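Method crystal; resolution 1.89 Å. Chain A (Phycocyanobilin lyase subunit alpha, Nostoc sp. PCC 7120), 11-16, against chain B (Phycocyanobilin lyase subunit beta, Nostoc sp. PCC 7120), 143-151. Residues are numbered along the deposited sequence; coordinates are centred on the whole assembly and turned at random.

Chain A, residues 11-16: AENGPQ
Chain B, residues 143-151: LFISQDAEW

Chain A residues 11-16 form an irregular segment lying against the end of a helix and the loop that follows it in chain B. The register is set by two CA-CA approaches, A:Glu12 to B:Ala149 at 7.1 Å and A:Gly14 to B:Asp148 at 5.9 Å, so chain A advances as chain B recedes. On the chain B side, a type I turn from B:Ile145 to B:Asp148 is closed by B:Asp148 N to B:Ile145 O at 3.0 Å. B:Asp148 then extends (phi/psi -58/153).

A:Ala11 (-45/-52) makes no contact. A:Glu12 (-111/148) directs its CA-CB bond toward chain B, with chi1 33° between wells, chi2 p and chi3 53°; its high B factors call for caution. Its CG lies 3.7 Å from B:Ala149 CB, an aliphatic contact, while its OE1 comes within 2.8 Å of B:Asp148 OD2. Two carboxylate oxygens this close would repel if both groups were charged, so one acid probably carries a proton. B:Asp148 (chi1 t, chi2 85°) is held from its own chain: B:Glu150 N donates to B:Asp148 OD2 at 3.0 Å and 167°.

A:Asn13 (-125/18, chi1 p, chi2 -35°) points its CA-CB bond away, and its amide is hydrogen-bonded elsewhere in the structure. Its contribution here is backbone: A:Asn13 C is 3.6 Å from B:Asp148 OD1. A:Gly14 N lies equally far from that oxygen. The extended A:Gly14 (165/178) has no side chain; an ideal CB would sit 3.0 Å from A:Pro15 CD, crowding it.

A:Pro15 (-50/144, C-gamma endo) supplies the apolar contact, its CD 3.7 Å from B:Phe144 CZ. B:Phe144 (chi1 t, chi2 83°) starts sideways, but its ring end comes nearer, meeting the proline obliquely. A:Gln16 (-84/121, chi1 -145°, chi2 p) remains out of reach. Together the stretches bury 244 Å², without a clear intermolecular hydrogen bond.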

ATOM      1  N   ALA A  11      -0.415  -9.663   1.708  1.00 45.54           N
ATOM      2  CA  ALA A  11      -1.278 -10.462   2.625  1.00 53.33           C
ATOM      3  C   ALA A  11      -0.831 -10.356   4.124  1.00 62.27           C
ATOM      4  O   ALA A  11      -1.623  -9.952   4.979  1.00 62.47           O
ATOM      5  CB  ALA A  11      -1.309 -11.925   2.170  1.00 55.23           C
ATOM      6  N   GLU A  12       0.464 -10.613   4.378  1.00 66.41           N
ATOM      7  CA  GLU A  12       1.138 -10.505   5.734  1.00 72.01           C
ATOM      8  C   GLU A  12       2.178  -9.338   5.900  1.00 60.18           C
ATOM      9  O   GLU A  12       2.819  -8.956   4.939  1.00 68.70           O
ATOM     10  CB  GLU A  12       1.874 -11.823   6.063  1.00 69.66           C
ATOM     11  CG  GLU A  12       2.466 -12.592   4.878  1.00 70.08           C
ATOM     12  CD  GLU A  12       3.515 -11.828   4.057  1.00 70.84           C
ATOM     13  OE1 GLU A  12       4.505 -11.317   4.644  1.00 81.52           O
ATOM     14  OE2 GLU A  12       3.369 -11.766   2.798  1.00 61.82           O
ATOM     15  N   ASN A  13       2.328  -8.751   7.092  1.00 53.30           N
ATOM     16  CA  ASN A  13       3.585  -7.975   7.438  1.00 51.55           C
ATOM     17  C   ASN A  13       4.201  -8.509   8.724  1.00 46.07           C
ATOM     18  O   ASN A  13       5.000  -7.799   9.409  1.00 42.77           O
ATOM     19  CB  ASN A  13       3.392  -6.424   7.531  1.00 50.64           C
ATOM     20  CG  ASN A  13       2.896  -5.924   8.924  1.00 44.31           C
ATOM     21  OD1 ASN A  13       2.126  -6.581   9.593  1.00 42.48           O
ATOM     22  ND2 ASN A  13       3.296  -4.758   9.308  1.00 31.18           N
ATOM     23  N   GLY A  14       3.804  -9.732   9.097  1.00 41.82           N
ATOM     24  CA  GLY A  14       4.110 -10.178  10.459  1.00 40.54           C
ATOM     25  C   GLY A  14       3.329 -11.380  10.900  1.00 40.95           C
ATOM     26  O   GLY A  14       2.540 -11.872  10.130  1.00 38.02           O
ATOM     27  N   PRO A  15       3.590 -11.873  12.131  1.00 44.93           N
ATOM     28  CA  PRO A  15       2.784 -13.009  12.632  1.00 49.38           C
ATOM     29  C   PRO A  15       1.279 -12.717  12.449  1.00 44.47           C
ATOM     30  O   PRO A  15       0.843 -11.554  12.479  1.00 43.68           O
ATOM     31  CB  PRO A  15       3.226 -13.168  14.119  1.00 47.44           C
ATOM     32  CG  PRO A  15       4.107 -12.007  14.443  1.00 48.96           C
ATOM     33  CD  PRO A  15       4.608 -11.445  13.117  1.00 48.39           C
ATOM     34  N   GLN A  16       0.518 -13.749  12.136  1.00 44.30           N
ATOM     35  CA  GLN A  16      -0.905 -13.571  11.910  1.00 41.80           C
ATOM     36  C   GLN A  16      -1.538 -13.616  13.323  1.00 45.01           C
ATOM     37  O   GLN A  16      -1.313 -14.559  14.081  1.00 43.54           O
ATOM     38  CB  GLN A  16      -1.487 -14.627  10.971  1.00 48.72           C
ATOM     39  CG  GLN A  16      -2.597 -14.026  10.080  1.00 56.60           C
ATOM     40  CD  GLN A  16      -2.067 -13.434   8.759  1.00 56.76           C
ATOM     41  OE1 GLN A  16      -1.606 -14.179   7.915  1.00 62.38           O
ATOM     42  NE2 GLN A  16      -2.141 -12.107   8.580  1.00 54.84           N
TER
ATOM     43  N   LEU B 143      16.019 -10.975  14.018  1.00 25.07           N
ATOM     44  CA  LEU B 143      15.554 -12.330  14.336  1.00 27.52           C
ATOM     45  C   LEU B 143      14.062 -12.433  14.192  1.00 29.61           C
ATOM     46  O   LEU B 143      13.505 -13.413  13.626  1.00 26.13           O
ATOM     47  CB  LEU B 143      15.985 -12.759  15.747  1.00 28.63           C
ATOM     48  CG  LEU B 143      17.477 -12.859  16.003  1.00 31.87           C
ATOM     49  CD1 LEU B 143      17.757 -13.168  17.487  1.00 33.20           C
ATOM     50  CD2 LEU B 143      18.101 -13.953  15.143  1.00 34.49           C
ATOM     51  N   PHE B 144      13.363 -11.417  14.669  1.00 26.28           N
ATOM     52  CA  PHE B 144      11.935 -11.401  14.479  1.00 27.34           C
ATOM     53  C   PHE B 144      11.479 -11.371  13.018  1.00 29.66           C
ATOM     54  O   PHE B 144      10.556 -12.125  12.629  1.00 27.13           O
ATOM     55  CB  PHE B 144      11.355 -10.264  15.320  1.00 27.03           C
ATOM     56  CG  PHE B 144       9.917 -10.021  15.136  1.00 25.71           C
ATOM     57  CD1 PHE B 144       9.018 -10.783  15.816  1.00 24.28           C
ATOM     58  CD2 PHE B 144       9.454  -8.931  14.409  1.00 30.09           C
ATOM     59  CE1 PHE B 144       7.692 -10.553  15.699  1.00 29.25           C
ATOM     60  CE2 PHE B 144       8.056  -8.709  14.261  1.00 29.33           C
ATOM     61  CZ  PHE B 144       7.186  -9.493  14.943  1.00 26.32           C
ATOM     62  N   ILE B 145      12.077 -10.514  12.184  1.00 23.89           N
ATOM     63  CA  ILE B 145      11.554 -10.457  10.806  1.00 25.78           C
ATOM     64  C   ILE B 145      12.004 -11.634   9.940  1.00 27.41           C
ATOM     65  O   ILE B 145      11.450 -11.830   8.880  1.00 28.99           O
ATOM     66  CB  ILE B 145      11.837  -9.121  10.094  1.00 24.64           C
ATOM     67  CG1 ILE B 145      13.322  -8.867   9.962  1.00 25.03           C
ATOM     68  CG2 ILE B 145      11.209  -7.991  10.903  1.00 24.45           C
ATOM     69  CD1 ILE B 145      13.593  -7.793   8.955  1.00 27.61           C
ATOM     70  N   SER B 146      13.007 -12.379  10.398  1.00 32.27           N
ATOM     71  CA  SER B 146      13.486 -13.586   9.681  1.00 31.32           C
ATOM     72  C   SER B 146      12.458 -14.697   9.624  1.00 36.32           C
ATOM     73  O   SER B 146      12.658 -15.661   8.913  1.00 35.57           O
ATOM     74  CB  SER B 146      14.776 -14.093  10.307  1.00 32.55           C
ATOM     75  OG  SER B 146      14.506 -14.770  11.531  1.00 34.43           O
ATOM     76  N   GLN B 147      11.365 -14.554  10.366  1.00 34.15           N
ATOM     77  CA  GLN B 147      10.228 -15.446  10.295  1.00 35.16           C
ATOM     78  C   GLN B 147       9.173 -15.005   9.314  1.00 36.34           C
ATOM     79  O   GLN B 147       8.226 -15.698   9.130  1.00 38.15           O
ATOM     80  CB  GLN B 147       9.550 -15.552  11.681  1.00 42.61           C
ATOM     81  CG  GLN B 147      10.464 -15.991  12.819  1.00 49.09           C
ATOM     82  CD  GLN B 147      10.320 -15.174  14.100  1.00 57.95           C
ATOM     83  OE1 GLN B 147       9.312 -14.474  14.330  1.00 60.05           O
ATOM     84  NE2 GLN B 147      11.360 -15.232  14.946  1.00 66.18           N
ATOM     85  N   ASP B 148       9.291 -13.856   8.663  1.00 29.34           N
ATOM     86  CA  ASP B 148       8.238 -13.387   7.814  1.00 31.26           C
ATOM     87  C   ASP B 148       7.953 -14.428   6.730  1.00 31.58           C
ATOM     88  O   ASP B 148       8.847 -15.154   6.304  1.00 34.18           O
ATOM     89  CB  ASP B 148       8.645 -12.080   7.122  1.00 29.55           C
ATOM     90  CG  ASP B 148       7.495 -11.308   6.625  1.00 34.50           C
ATOM     91  OD1 ASP B 148       6.889 -10.529   7.425  1.00 33.12           O
ATOM     92  OD2 ASP B 148       7.170 -11.422   5.427  1.00 37.97           O
ATOM     93  N   ALA B 149       6.731 -14.423   6.248  1.00 32.62           N
ATOM     94  CA  ALA B 149       6.330 -15.324   5.161  1.00 37.36           C
ATOM     95  C   ALA B 149       6.881 -14.955   3.786  1.00 35.44           C
ATOM     96  O   ALA B 149       7.022 -15.834   2.974  1.00 35.53           O
ATOM     97  CB  ALA B 149       4.823 -15.451   5.088  1.00 38.27           C
ATOM     98  N   GLU B 150       7.203 -13.682   3.509  1.00 33.08           N
ATOM     99  CA  GLU B 150       7.724 -13.266   2.199  1.00 31.93           C
ATOM    100  C   GLU B 150       9.227 -13.559   2.150  1.00 31.59           C
ATOM    101  O   GLU B 150      10.011 -13.130   3.047  1.00 28.34           O
ATOM    102  CB  GLU B 150       7.404 -11.775   2.019  1.00 37.15           C
ATOM    103  CG  GLU B 150       8.222 -10.974   1.005  1.00 42.05           C
ATOM    104  CD  GLU B 150       8.111 -11.507  -0.374  1.00 51.97           C
ATOM    105  OE1 GLU B 150       7.003 -11.996  -0.700  1.00 63.08           O
ATOM    106  OE2 GLU B 150       9.103 -11.416  -1.128  1.00 43.77           O
ATOM    107  N   TRP B 151       9.645 -14.258   1.091  1.00 28.85           N
ATOM    108  CA  TRP B 151      11.048 -14.729   0.953  1.00 26.77           C
ATOM    109  C   TRP B 151      11.984 -13.551   0.937  1.00 24.60           C
ATOM    110  O   TRP B 151      13.084 -13.667   1.486  1.00 24.25           O
ATOM    111  CB  TRP B 151      11.255 -15.601  -0.325  1.00 27.55           C
ATOM    112  CG  TRP B 151      11.211 -14.819  -1.527  1.00 27.21           C
ATOM    113  CD1 TRP B 151      10.115 -14.489  -2.271  1.00 26.36           C
ATOM    114  CD2 TRP B 151      12.315 -14.209  -2.147  1.00 25.69           C
ATOM    115  NE1 TRP B 151      10.467 -13.669  -3.272  1.00 28.90           N
ATOM    116  CE2 TRP B 151      11.835 -13.497  -3.232  1.00 25.95           C
ATOM    117  CE3 TRP B 151      13.673 -14.144  -1.838  1.00 29.46           C
ATOM    118  CZ2 TRP B 151      12.658 -12.755  -4.036  1.00 25.55           C
ATOM    119  CZ3 TRP B 151      14.487 -13.414  -2.646  1.00 25.98           C
ATOM    120  CH2 TRP B 151      13.992 -12.736  -3.728  1.00 26.64           C
TER